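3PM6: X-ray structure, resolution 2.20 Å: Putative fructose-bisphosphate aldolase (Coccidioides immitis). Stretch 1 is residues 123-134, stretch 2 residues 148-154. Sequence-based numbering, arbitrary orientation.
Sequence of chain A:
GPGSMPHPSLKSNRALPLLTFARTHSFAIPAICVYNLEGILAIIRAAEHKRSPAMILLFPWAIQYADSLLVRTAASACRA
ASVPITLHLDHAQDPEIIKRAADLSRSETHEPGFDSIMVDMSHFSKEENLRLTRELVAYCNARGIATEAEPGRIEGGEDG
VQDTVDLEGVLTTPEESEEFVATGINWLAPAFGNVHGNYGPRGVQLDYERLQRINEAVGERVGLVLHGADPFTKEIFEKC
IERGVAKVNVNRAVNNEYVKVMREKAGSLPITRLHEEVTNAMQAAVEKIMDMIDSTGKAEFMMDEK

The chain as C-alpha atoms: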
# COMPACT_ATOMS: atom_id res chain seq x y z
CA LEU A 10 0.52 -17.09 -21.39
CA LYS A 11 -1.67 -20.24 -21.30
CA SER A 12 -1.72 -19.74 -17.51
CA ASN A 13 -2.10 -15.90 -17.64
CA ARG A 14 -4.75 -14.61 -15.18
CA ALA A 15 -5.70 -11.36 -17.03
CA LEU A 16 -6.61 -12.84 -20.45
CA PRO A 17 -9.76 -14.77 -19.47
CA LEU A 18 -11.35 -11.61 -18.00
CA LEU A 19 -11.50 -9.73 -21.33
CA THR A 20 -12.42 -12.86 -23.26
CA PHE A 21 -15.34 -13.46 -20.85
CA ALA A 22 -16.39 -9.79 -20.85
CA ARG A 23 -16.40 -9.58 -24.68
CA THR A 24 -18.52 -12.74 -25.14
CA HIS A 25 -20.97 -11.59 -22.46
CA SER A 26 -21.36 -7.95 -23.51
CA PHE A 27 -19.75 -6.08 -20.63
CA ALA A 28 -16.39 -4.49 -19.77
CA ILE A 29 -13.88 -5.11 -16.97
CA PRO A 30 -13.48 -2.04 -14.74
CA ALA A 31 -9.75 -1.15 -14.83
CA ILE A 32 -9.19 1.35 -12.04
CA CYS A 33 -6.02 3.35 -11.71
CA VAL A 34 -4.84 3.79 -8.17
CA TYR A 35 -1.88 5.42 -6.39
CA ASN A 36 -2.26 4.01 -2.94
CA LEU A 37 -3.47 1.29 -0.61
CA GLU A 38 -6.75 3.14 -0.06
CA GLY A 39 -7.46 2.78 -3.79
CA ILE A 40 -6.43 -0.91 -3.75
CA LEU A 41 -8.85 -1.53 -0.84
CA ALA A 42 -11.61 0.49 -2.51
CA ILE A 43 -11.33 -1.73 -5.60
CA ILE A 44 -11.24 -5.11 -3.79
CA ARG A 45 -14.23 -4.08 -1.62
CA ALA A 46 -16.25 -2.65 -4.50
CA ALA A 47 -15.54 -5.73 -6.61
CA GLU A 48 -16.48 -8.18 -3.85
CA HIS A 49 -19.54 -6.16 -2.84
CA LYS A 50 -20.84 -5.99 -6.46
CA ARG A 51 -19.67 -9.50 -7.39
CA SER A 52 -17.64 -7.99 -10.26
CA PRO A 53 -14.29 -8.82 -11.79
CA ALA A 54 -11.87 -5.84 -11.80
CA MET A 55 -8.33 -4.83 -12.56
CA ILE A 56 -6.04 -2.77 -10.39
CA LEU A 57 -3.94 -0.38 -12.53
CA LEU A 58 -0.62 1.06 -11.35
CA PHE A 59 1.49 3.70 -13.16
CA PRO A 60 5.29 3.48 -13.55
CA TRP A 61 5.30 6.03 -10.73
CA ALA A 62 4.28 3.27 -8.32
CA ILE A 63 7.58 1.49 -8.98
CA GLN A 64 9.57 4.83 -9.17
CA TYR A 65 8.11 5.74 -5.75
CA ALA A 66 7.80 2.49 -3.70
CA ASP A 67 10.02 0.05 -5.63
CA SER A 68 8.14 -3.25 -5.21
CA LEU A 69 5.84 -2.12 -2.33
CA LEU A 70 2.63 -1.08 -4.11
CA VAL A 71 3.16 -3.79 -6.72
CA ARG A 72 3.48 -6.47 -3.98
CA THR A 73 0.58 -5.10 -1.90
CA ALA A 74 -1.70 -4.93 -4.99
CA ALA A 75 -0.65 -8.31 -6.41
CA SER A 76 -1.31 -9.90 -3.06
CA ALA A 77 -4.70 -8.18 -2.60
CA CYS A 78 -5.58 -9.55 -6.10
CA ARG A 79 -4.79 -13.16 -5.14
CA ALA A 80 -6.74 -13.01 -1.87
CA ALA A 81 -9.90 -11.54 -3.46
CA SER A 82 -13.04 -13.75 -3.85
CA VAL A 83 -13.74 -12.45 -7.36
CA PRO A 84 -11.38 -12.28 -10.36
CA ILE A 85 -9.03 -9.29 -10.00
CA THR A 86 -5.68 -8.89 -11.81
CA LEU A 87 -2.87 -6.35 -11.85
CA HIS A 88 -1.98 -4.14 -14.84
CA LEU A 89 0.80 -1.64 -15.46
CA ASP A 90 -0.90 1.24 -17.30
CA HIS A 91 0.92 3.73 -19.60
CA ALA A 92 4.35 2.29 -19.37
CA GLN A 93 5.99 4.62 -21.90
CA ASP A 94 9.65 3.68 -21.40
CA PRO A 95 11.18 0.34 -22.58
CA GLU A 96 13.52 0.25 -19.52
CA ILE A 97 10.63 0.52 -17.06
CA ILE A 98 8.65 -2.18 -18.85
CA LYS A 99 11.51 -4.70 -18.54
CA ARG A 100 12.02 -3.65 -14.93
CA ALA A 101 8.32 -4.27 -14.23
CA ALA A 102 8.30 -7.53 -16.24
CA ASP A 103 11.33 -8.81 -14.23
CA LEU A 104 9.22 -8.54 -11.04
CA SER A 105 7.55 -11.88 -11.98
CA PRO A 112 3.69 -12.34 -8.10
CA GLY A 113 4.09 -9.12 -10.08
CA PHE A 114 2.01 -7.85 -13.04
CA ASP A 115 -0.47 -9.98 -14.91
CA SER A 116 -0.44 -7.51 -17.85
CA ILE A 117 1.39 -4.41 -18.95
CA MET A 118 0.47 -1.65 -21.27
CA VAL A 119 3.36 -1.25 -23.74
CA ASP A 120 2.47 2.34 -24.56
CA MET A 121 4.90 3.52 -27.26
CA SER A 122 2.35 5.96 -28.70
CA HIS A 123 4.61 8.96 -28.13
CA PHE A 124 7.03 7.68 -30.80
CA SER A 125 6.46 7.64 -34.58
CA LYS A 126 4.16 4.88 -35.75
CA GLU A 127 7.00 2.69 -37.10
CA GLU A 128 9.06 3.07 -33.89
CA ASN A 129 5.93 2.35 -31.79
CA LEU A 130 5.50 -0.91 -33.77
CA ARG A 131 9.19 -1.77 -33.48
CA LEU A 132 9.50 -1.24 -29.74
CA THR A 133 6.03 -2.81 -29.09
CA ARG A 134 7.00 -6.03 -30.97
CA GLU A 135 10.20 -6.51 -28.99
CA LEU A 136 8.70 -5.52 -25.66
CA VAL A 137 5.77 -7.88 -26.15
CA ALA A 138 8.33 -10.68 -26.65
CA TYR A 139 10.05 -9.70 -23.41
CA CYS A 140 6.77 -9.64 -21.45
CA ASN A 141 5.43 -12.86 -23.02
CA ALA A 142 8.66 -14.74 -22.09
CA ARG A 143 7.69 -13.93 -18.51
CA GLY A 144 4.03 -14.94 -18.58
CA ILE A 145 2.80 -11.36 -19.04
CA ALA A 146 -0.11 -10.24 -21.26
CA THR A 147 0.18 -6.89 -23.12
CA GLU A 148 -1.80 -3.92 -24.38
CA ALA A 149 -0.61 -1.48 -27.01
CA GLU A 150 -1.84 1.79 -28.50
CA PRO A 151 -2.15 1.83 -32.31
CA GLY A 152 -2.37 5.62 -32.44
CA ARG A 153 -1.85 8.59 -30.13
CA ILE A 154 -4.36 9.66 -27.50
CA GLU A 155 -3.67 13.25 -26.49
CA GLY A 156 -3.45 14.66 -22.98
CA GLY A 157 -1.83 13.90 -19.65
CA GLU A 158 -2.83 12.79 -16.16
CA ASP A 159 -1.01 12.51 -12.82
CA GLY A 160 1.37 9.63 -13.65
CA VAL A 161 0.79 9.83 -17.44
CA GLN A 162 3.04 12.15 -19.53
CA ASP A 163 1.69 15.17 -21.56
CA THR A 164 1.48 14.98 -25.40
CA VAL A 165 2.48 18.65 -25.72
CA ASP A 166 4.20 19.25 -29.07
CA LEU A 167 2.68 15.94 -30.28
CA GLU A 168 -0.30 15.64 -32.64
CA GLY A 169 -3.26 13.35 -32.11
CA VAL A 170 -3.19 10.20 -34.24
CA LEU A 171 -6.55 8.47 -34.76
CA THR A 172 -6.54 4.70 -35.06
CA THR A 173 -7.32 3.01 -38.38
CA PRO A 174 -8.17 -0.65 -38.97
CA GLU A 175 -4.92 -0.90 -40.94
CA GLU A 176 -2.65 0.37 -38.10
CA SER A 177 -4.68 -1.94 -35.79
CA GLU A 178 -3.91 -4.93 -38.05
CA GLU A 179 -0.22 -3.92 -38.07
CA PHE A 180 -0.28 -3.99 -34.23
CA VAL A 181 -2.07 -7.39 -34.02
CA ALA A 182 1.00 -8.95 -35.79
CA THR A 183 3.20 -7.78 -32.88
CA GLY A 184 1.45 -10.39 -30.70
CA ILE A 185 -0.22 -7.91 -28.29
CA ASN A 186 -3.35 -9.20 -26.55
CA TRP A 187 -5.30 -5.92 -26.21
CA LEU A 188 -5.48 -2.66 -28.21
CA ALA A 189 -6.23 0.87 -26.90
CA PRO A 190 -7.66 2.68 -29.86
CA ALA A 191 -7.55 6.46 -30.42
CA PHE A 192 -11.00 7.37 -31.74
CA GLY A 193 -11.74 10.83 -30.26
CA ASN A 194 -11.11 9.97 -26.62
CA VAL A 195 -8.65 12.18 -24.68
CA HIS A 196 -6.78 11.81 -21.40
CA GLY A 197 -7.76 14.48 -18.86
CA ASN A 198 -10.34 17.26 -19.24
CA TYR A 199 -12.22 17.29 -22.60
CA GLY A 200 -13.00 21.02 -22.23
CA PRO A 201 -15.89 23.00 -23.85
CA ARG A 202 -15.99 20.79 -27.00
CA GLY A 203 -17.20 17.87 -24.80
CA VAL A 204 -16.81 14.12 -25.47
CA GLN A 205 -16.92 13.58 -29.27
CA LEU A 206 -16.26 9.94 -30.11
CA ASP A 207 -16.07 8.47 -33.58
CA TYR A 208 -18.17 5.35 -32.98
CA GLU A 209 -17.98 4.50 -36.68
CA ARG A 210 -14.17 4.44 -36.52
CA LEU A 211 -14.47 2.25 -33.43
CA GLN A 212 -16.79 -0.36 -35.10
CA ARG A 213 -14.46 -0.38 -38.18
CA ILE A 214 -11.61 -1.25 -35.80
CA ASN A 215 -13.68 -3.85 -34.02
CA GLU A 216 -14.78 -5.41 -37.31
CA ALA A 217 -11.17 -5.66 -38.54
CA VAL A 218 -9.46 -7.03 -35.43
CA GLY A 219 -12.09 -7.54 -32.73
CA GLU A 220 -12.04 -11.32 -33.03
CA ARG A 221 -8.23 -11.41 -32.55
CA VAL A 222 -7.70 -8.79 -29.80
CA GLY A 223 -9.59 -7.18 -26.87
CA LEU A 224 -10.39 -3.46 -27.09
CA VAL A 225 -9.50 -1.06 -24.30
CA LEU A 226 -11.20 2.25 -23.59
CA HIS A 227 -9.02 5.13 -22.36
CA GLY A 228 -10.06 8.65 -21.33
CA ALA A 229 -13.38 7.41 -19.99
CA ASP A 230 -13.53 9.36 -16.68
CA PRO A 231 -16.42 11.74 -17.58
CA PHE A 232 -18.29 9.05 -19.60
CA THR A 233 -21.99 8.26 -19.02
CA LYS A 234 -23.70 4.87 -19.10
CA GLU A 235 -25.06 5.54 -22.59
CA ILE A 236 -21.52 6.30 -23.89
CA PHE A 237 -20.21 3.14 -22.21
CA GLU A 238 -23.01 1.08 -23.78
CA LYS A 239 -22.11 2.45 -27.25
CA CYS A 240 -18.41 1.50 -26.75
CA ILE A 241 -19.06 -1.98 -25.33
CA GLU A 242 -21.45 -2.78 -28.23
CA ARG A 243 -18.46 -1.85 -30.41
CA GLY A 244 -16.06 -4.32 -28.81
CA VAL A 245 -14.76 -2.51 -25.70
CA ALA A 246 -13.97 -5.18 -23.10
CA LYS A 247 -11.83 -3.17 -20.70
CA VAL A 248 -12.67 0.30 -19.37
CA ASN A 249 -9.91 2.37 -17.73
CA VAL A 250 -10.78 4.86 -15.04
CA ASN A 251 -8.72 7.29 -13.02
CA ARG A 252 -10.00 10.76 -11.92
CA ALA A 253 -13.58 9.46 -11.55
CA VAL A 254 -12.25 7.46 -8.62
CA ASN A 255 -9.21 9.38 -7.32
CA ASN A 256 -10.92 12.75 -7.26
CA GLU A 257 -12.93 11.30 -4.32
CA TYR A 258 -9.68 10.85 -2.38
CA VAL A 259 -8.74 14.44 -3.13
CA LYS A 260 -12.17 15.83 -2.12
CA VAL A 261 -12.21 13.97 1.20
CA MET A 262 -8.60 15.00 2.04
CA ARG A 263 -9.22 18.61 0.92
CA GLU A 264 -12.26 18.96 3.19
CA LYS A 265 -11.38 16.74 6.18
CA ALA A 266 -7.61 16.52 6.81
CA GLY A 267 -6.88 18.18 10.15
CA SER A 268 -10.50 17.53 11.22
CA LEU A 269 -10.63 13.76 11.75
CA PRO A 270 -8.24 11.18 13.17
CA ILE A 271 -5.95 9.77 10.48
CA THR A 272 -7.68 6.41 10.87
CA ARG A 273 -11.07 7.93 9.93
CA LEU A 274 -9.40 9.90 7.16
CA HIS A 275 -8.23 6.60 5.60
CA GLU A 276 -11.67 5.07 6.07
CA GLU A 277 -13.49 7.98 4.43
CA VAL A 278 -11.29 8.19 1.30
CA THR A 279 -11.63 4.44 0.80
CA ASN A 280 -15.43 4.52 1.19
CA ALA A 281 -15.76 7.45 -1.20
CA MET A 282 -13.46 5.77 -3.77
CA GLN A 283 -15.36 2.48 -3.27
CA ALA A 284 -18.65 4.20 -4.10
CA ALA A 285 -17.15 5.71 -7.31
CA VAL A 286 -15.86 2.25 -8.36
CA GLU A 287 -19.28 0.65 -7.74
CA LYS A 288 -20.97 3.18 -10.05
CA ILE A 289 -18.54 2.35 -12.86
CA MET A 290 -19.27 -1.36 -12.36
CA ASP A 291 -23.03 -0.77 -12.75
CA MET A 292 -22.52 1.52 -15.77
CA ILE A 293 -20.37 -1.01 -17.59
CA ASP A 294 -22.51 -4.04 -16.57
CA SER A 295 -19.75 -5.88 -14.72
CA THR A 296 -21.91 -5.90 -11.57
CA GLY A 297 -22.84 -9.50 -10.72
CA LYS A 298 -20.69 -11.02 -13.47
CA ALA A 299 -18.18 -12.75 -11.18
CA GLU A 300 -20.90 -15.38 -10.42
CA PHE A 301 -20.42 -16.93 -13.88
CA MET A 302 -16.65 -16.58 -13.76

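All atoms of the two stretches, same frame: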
# COMPACT_ATOMS: atom_id res chain seq x y z
N HIS A 123 3.89 7.70 -28.00
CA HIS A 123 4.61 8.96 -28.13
C HIS A 123 5.65 8.99 -29.25
O HIS A 123 6.07 10.07 -29.68
CB HIS A 123 5.24 9.36 -26.80
CG HIS A 123 4.25 9.84 -25.78
ND1 HIS A 123 4.52 10.88 -24.93
CD2 HIS A 123 2.99 9.43 -25.50
CE1 HIS A 123 3.47 11.08 -24.13
NE2 HIS A 123 2.53 10.21 -24.46
N PHE A 124 6.06 7.81 -29.71
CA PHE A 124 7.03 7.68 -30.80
C PHE A 124 6.29 7.65 -32.13
O PHE A 124 5.05 7.54 -32.15
CB PHE A 124 7.90 6.41 -30.59
CG PHE A 124 8.68 6.42 -29.30
CD1 PHE A 124 9.78 7.27 -29.14
CD2 PHE A 124 8.29 5.61 -28.22
CE1 PHE A 124 10.49 7.32 -27.92
CE2 PHE A 124 8.98 5.64 -26.99
CZ PHE A 124 10.08 6.49 -26.83
N SER A 125 7.04 7.77 -33.23
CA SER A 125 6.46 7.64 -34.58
C SER A 125 5.83 6.27 -34.66
O SER A 125 6.22 5.34 -33.89
CB SER A 125 7.54 7.79 -35.67
OG SER A 125 8.51 6.74 -35.61
N LYS A 126 4.86 6.14 -35.55
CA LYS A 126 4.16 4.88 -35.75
C LYS A 126 5.09 3.67 -35.89
O LYS A 126 4.90 2.63 -35.26
CB LYS A 126 3.24 4.99 -36.98
CG LYS A 126 2.41 3.76 -37.18
CD LYS A 126 1.74 3.72 -38.55
CE LYS A 126 2.48 2.80 -39.53
NZ LYS A 126 2.96 1.55 -38.83
N GLU A 127 6.08 3.80 -36.77
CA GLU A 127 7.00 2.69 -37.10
C GLU A 127 7.89 2.32 -35.88
O GLU A 127 8.14 1.16 -35.62
CB GLU A 127 7.82 3.07 -38.35
CG GLU A 127 6.98 3.32 -39.65
CD GLU A 127 6.40 4.77 -39.84
OE1 GLU A 127 6.67 5.74 -39.07
OE2 GLU A 127 5.64 4.92 -40.82
N GLU A 128 8.33 3.31 -35.13
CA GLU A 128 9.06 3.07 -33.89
C GLU A 128 8.16 2.43 -32.81
O GLU A 128 8.58 1.50 -32.12
CB GLU A 128 9.69 4.38 -33.40
CG GLU A 128 10.57 4.26 -32.15
CD GLU A 128 11.92 3.61 -32.43
OE1 GLU A 128 12.13 2.98 -33.50
OE2 GLU A 128 12.78 3.72 -31.55
N ASN A 129 6.95 2.94 -32.67
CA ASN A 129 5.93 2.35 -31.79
C ASN A 129 5.79 0.85 -32.12
O ASN A 129 5.87 0.00 -31.23
CB ASN A 129 4.63 3.16 -31.98
CG ASN A 129 3.45 2.70 -31.11
OD1 ASN A 129 3.47 1.64 -30.47
ND2 ASN A 129 2.37 3.53 -31.13
N LEU A 130 5.63 0.51 -33.40
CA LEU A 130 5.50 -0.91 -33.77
C LEU A 130 6.73 -1.71 -33.41
O LEU A 130 6.61 -2.82 -32.86
CB LEU A 130 5.28 -1.09 -35.27
CG LEU A 130 3.89 -0.89 -35.80
CD1 LEU A 130 4.08 -0.78 -37.31
CD2 LEU A 130 2.97 -2.07 -35.41
N ARG A 131 7.90 -1.12 -33.69
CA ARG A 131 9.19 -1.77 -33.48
C ARG A 131 9.42 -2.07 -32.00
O ARG A 131 9.71 -3.21 -31.63
CB ARG A 131 10.34 -0.89 -34.02
CG ARG A 131 11.70 -1.61 -34.09
CD ARG A 131 12.88 -0.66 -34.42
NE ARG A 131 13.12 0.35 -33.39
CZ ARG A 131 13.76 0.12 -32.25
NH1 ARG A 131 14.23 -1.09 -31.97
NH2 ARG A 131 13.95 1.09 -31.39
N LEU A 132 9.34 -1.04 -31.17
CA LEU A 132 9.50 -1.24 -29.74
C LEU A 132 8.39 -2.16 -29.17
O LEU A 132 8.68 -3.03 -28.36
CB LEU A 132 9.52 0.09 -29.00
CG LEU A 132 10.69 1.02 -29.31
CD1 LEU A 132 10.33 2.44 -28.85
CD2 LEU A 132 12.00 0.48 -28.68
N THR A 133 7.14 -1.97 -29.60
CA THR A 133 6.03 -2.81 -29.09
C THR A 133 6.32 -4.30 -29.38
O THR A 133 6.24 -5.14 -28.50
CB THR A 133 4.63 -2.40 -29.62
OG1 THR A 133 4.32 -1.07 -29.19
CG2 THR A 133 3.53 -3.35 -29.11
N ARG A 134 6.70 -4.62 -30.62
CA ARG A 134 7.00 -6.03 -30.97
C ARG A 134 8.05 -6.66 -30.03
O ARG A 134 7.86 -7.74 -29.50
CB ARG A 134 7.46 -6.14 -32.42
CG ARG A 134 7.83 -7.55 -32.87
CD ARG A 134 8.22 -7.54 -34.35
NE ARG A 134 7.09 -7.15 -35.21
CZ ARG A 134 6.15 -7.98 -35.65
NH1 ARG A 134 6.17 -9.28 -35.33
NH2 ARG A 134 5.17 -7.50 -36.42
N GLU A 148 -0.86 -4.82 -23.73
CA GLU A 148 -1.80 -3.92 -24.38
C GLU A 148 -0.91 -2.93 -25.08
O GLU A 148 0.12 -2.57 -24.54
CB GLU A 148 -2.65 -3.21 -23.32
CG GLU A 148 -3.56 -2.09 -23.81
CD GLU A 148 -4.34 -1.45 -22.67
OE1 GLU A 148 -4.81 -2.18 -21.76
OE2 GLU A 148 -4.49 -0.20 -22.68
N ALA A 149 -1.32 -2.48 -26.26
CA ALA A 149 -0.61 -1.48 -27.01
C ALA A 149 -1.58 -0.46 -27.57
O ALA A 149 -2.79 -0.69 -27.59
CB ALA A 149 0.21 -2.13 -28.11
N GLU A 150 -1.03 0.68 -27.97
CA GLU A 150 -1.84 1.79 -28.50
C GLU A 150 -1.53 2.08 -29.97
O GLU A 150 -0.53 2.77 -30.30
CB GLU A 150 -1.60 3.05 -27.68
CG GLU A 150 -2.47 4.23 -28.07
CD GLU A 150 -2.36 5.37 -27.05
OE1 GLU A 150 -2.43 5.11 -25.84
OE2 GLU A 150 -2.23 6.53 -27.45
N PRO A 151 -2.40 1.63 -30.87
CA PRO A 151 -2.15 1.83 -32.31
C PRO A 151 -2.60 3.21 -32.72
O PRO A 151 -3.48 3.36 -33.57
CB PRO A 151 -3.03 0.77 -32.97
CG PRO A 151 -4.13 0.54 -32.00
CD PRO A 151 -3.68 0.96 -30.63
N GLY A 152 -2.00 4.23 -32.11
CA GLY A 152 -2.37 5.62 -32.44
C GLY A 152 -1.77 6.49 -31.37
O GLY A 152 -0.83 6.05 -30.71
N ARG A 153 -2.28 7.70 -31.21
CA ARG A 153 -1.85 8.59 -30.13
C ARG A 153 -3.02 9.37 -29.54
O ARG A 153 -3.52 10.33 -30.14
CB ARG A 153 -0.78 9.58 -30.60
CG ARG A 153 -0.06 10.28 -29.43
CD ARG A 153 0.96 11.27 -29.97
NE ARG A 153 1.98 10.53 -30.72
CZ ARG A 153 2.51 10.92 -31.88
NH1 ARG A 153 2.13 12.07 -32.46
NH2 ARG A 153 3.44 10.16 -32.45
N ILE A 154 -3.45 8.93 -28.36
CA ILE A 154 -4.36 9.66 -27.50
C ILE A 154 -3.62 10.87 -26.94
O ILE A 154 -2.46 10.77 -26.47
CB ILE A 154 -4.95 8.72 -26.38
CG1 ILE A 154 -5.71 7.55 -27.02
CG2 ILE A 154 -5.92 9.50 -25.49
CD1 ILE A 154 -6.00 6.37 -26.07
O HOH W 1 1.90 1.11 -28.17

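The first stretch opens as a loop, H123 to S125, and then winds into a helix from K126 that runs on beyond R134. Its first turns are regular: N129 N donates to S125 O at 2.8 Å, and L130 N to K126 O at 2.9 Å. The second stretch enters as the end of a strand, E148 and A149, and leaves it as an irregular loop, in which G152 N makes a weak hydrogen bond to E150 O at 2.8 Å. G152 adopts phi/psi of 167/-160, an extended conformation that glycine, lacking a side chain, reaches easily. The backbones stay well apart, with CA of T133 7.1 Å from CA of A149 and CA of H123 6.8 Å from CA of R153, so side chains must span the gap.

Where T133 faces A149 the contact is apolar. T133 and A149 both point their CA-to-CB bonds toward the other stretch, and T133 CG2 meets A149 CB at 3.7 Å. The small alanine side chain allows this close approach, while threonine supplies a methyl for the contact and keeps its hydroxyl near the helix, with OG1 2.8 Å from N129 O and 3.1 Å from N129 OD1.

One turn earlier, N129 also points toward the second stretch, and its amide meets E150 directly through ND2 and through a water by way of OD1. N129 ND2 donates to E150 O at 3.1 Å, with an angle of 158° at the hydrogen. N129 OD1 accepts from a water at 2.8 Å from the water oxygen, and that same oxygen accepts from E150 N at 3.0 Å. Asparagine suits this buried site because one short, uncharged group carries both a donor and an acceptor. The side chain of E150 turns to its own loop instead: its OE2 accepts from I154 N at 2.8 Å, closing the loop over P151, G152 and R153.

R153 reaches from this loop to the turn before the helix. Its NH2 donates to F124 O at 3.1 Å, and the carbonyl lies at the edge of the guanidinium, near its plane, where the N-H bonds point. A long side chain with several donors fits here: NE and NH1 are hydrogen-bonded to partners outside the two stretches, and NH2 donates to F124 O. The side chains of H123 and F124 start away from the second stretch, so this turn offers its backbone to R153. Just beyond, S125 caps the helix, its OG accepting a weak hydrogen bond from E128 N at 3.5 Å.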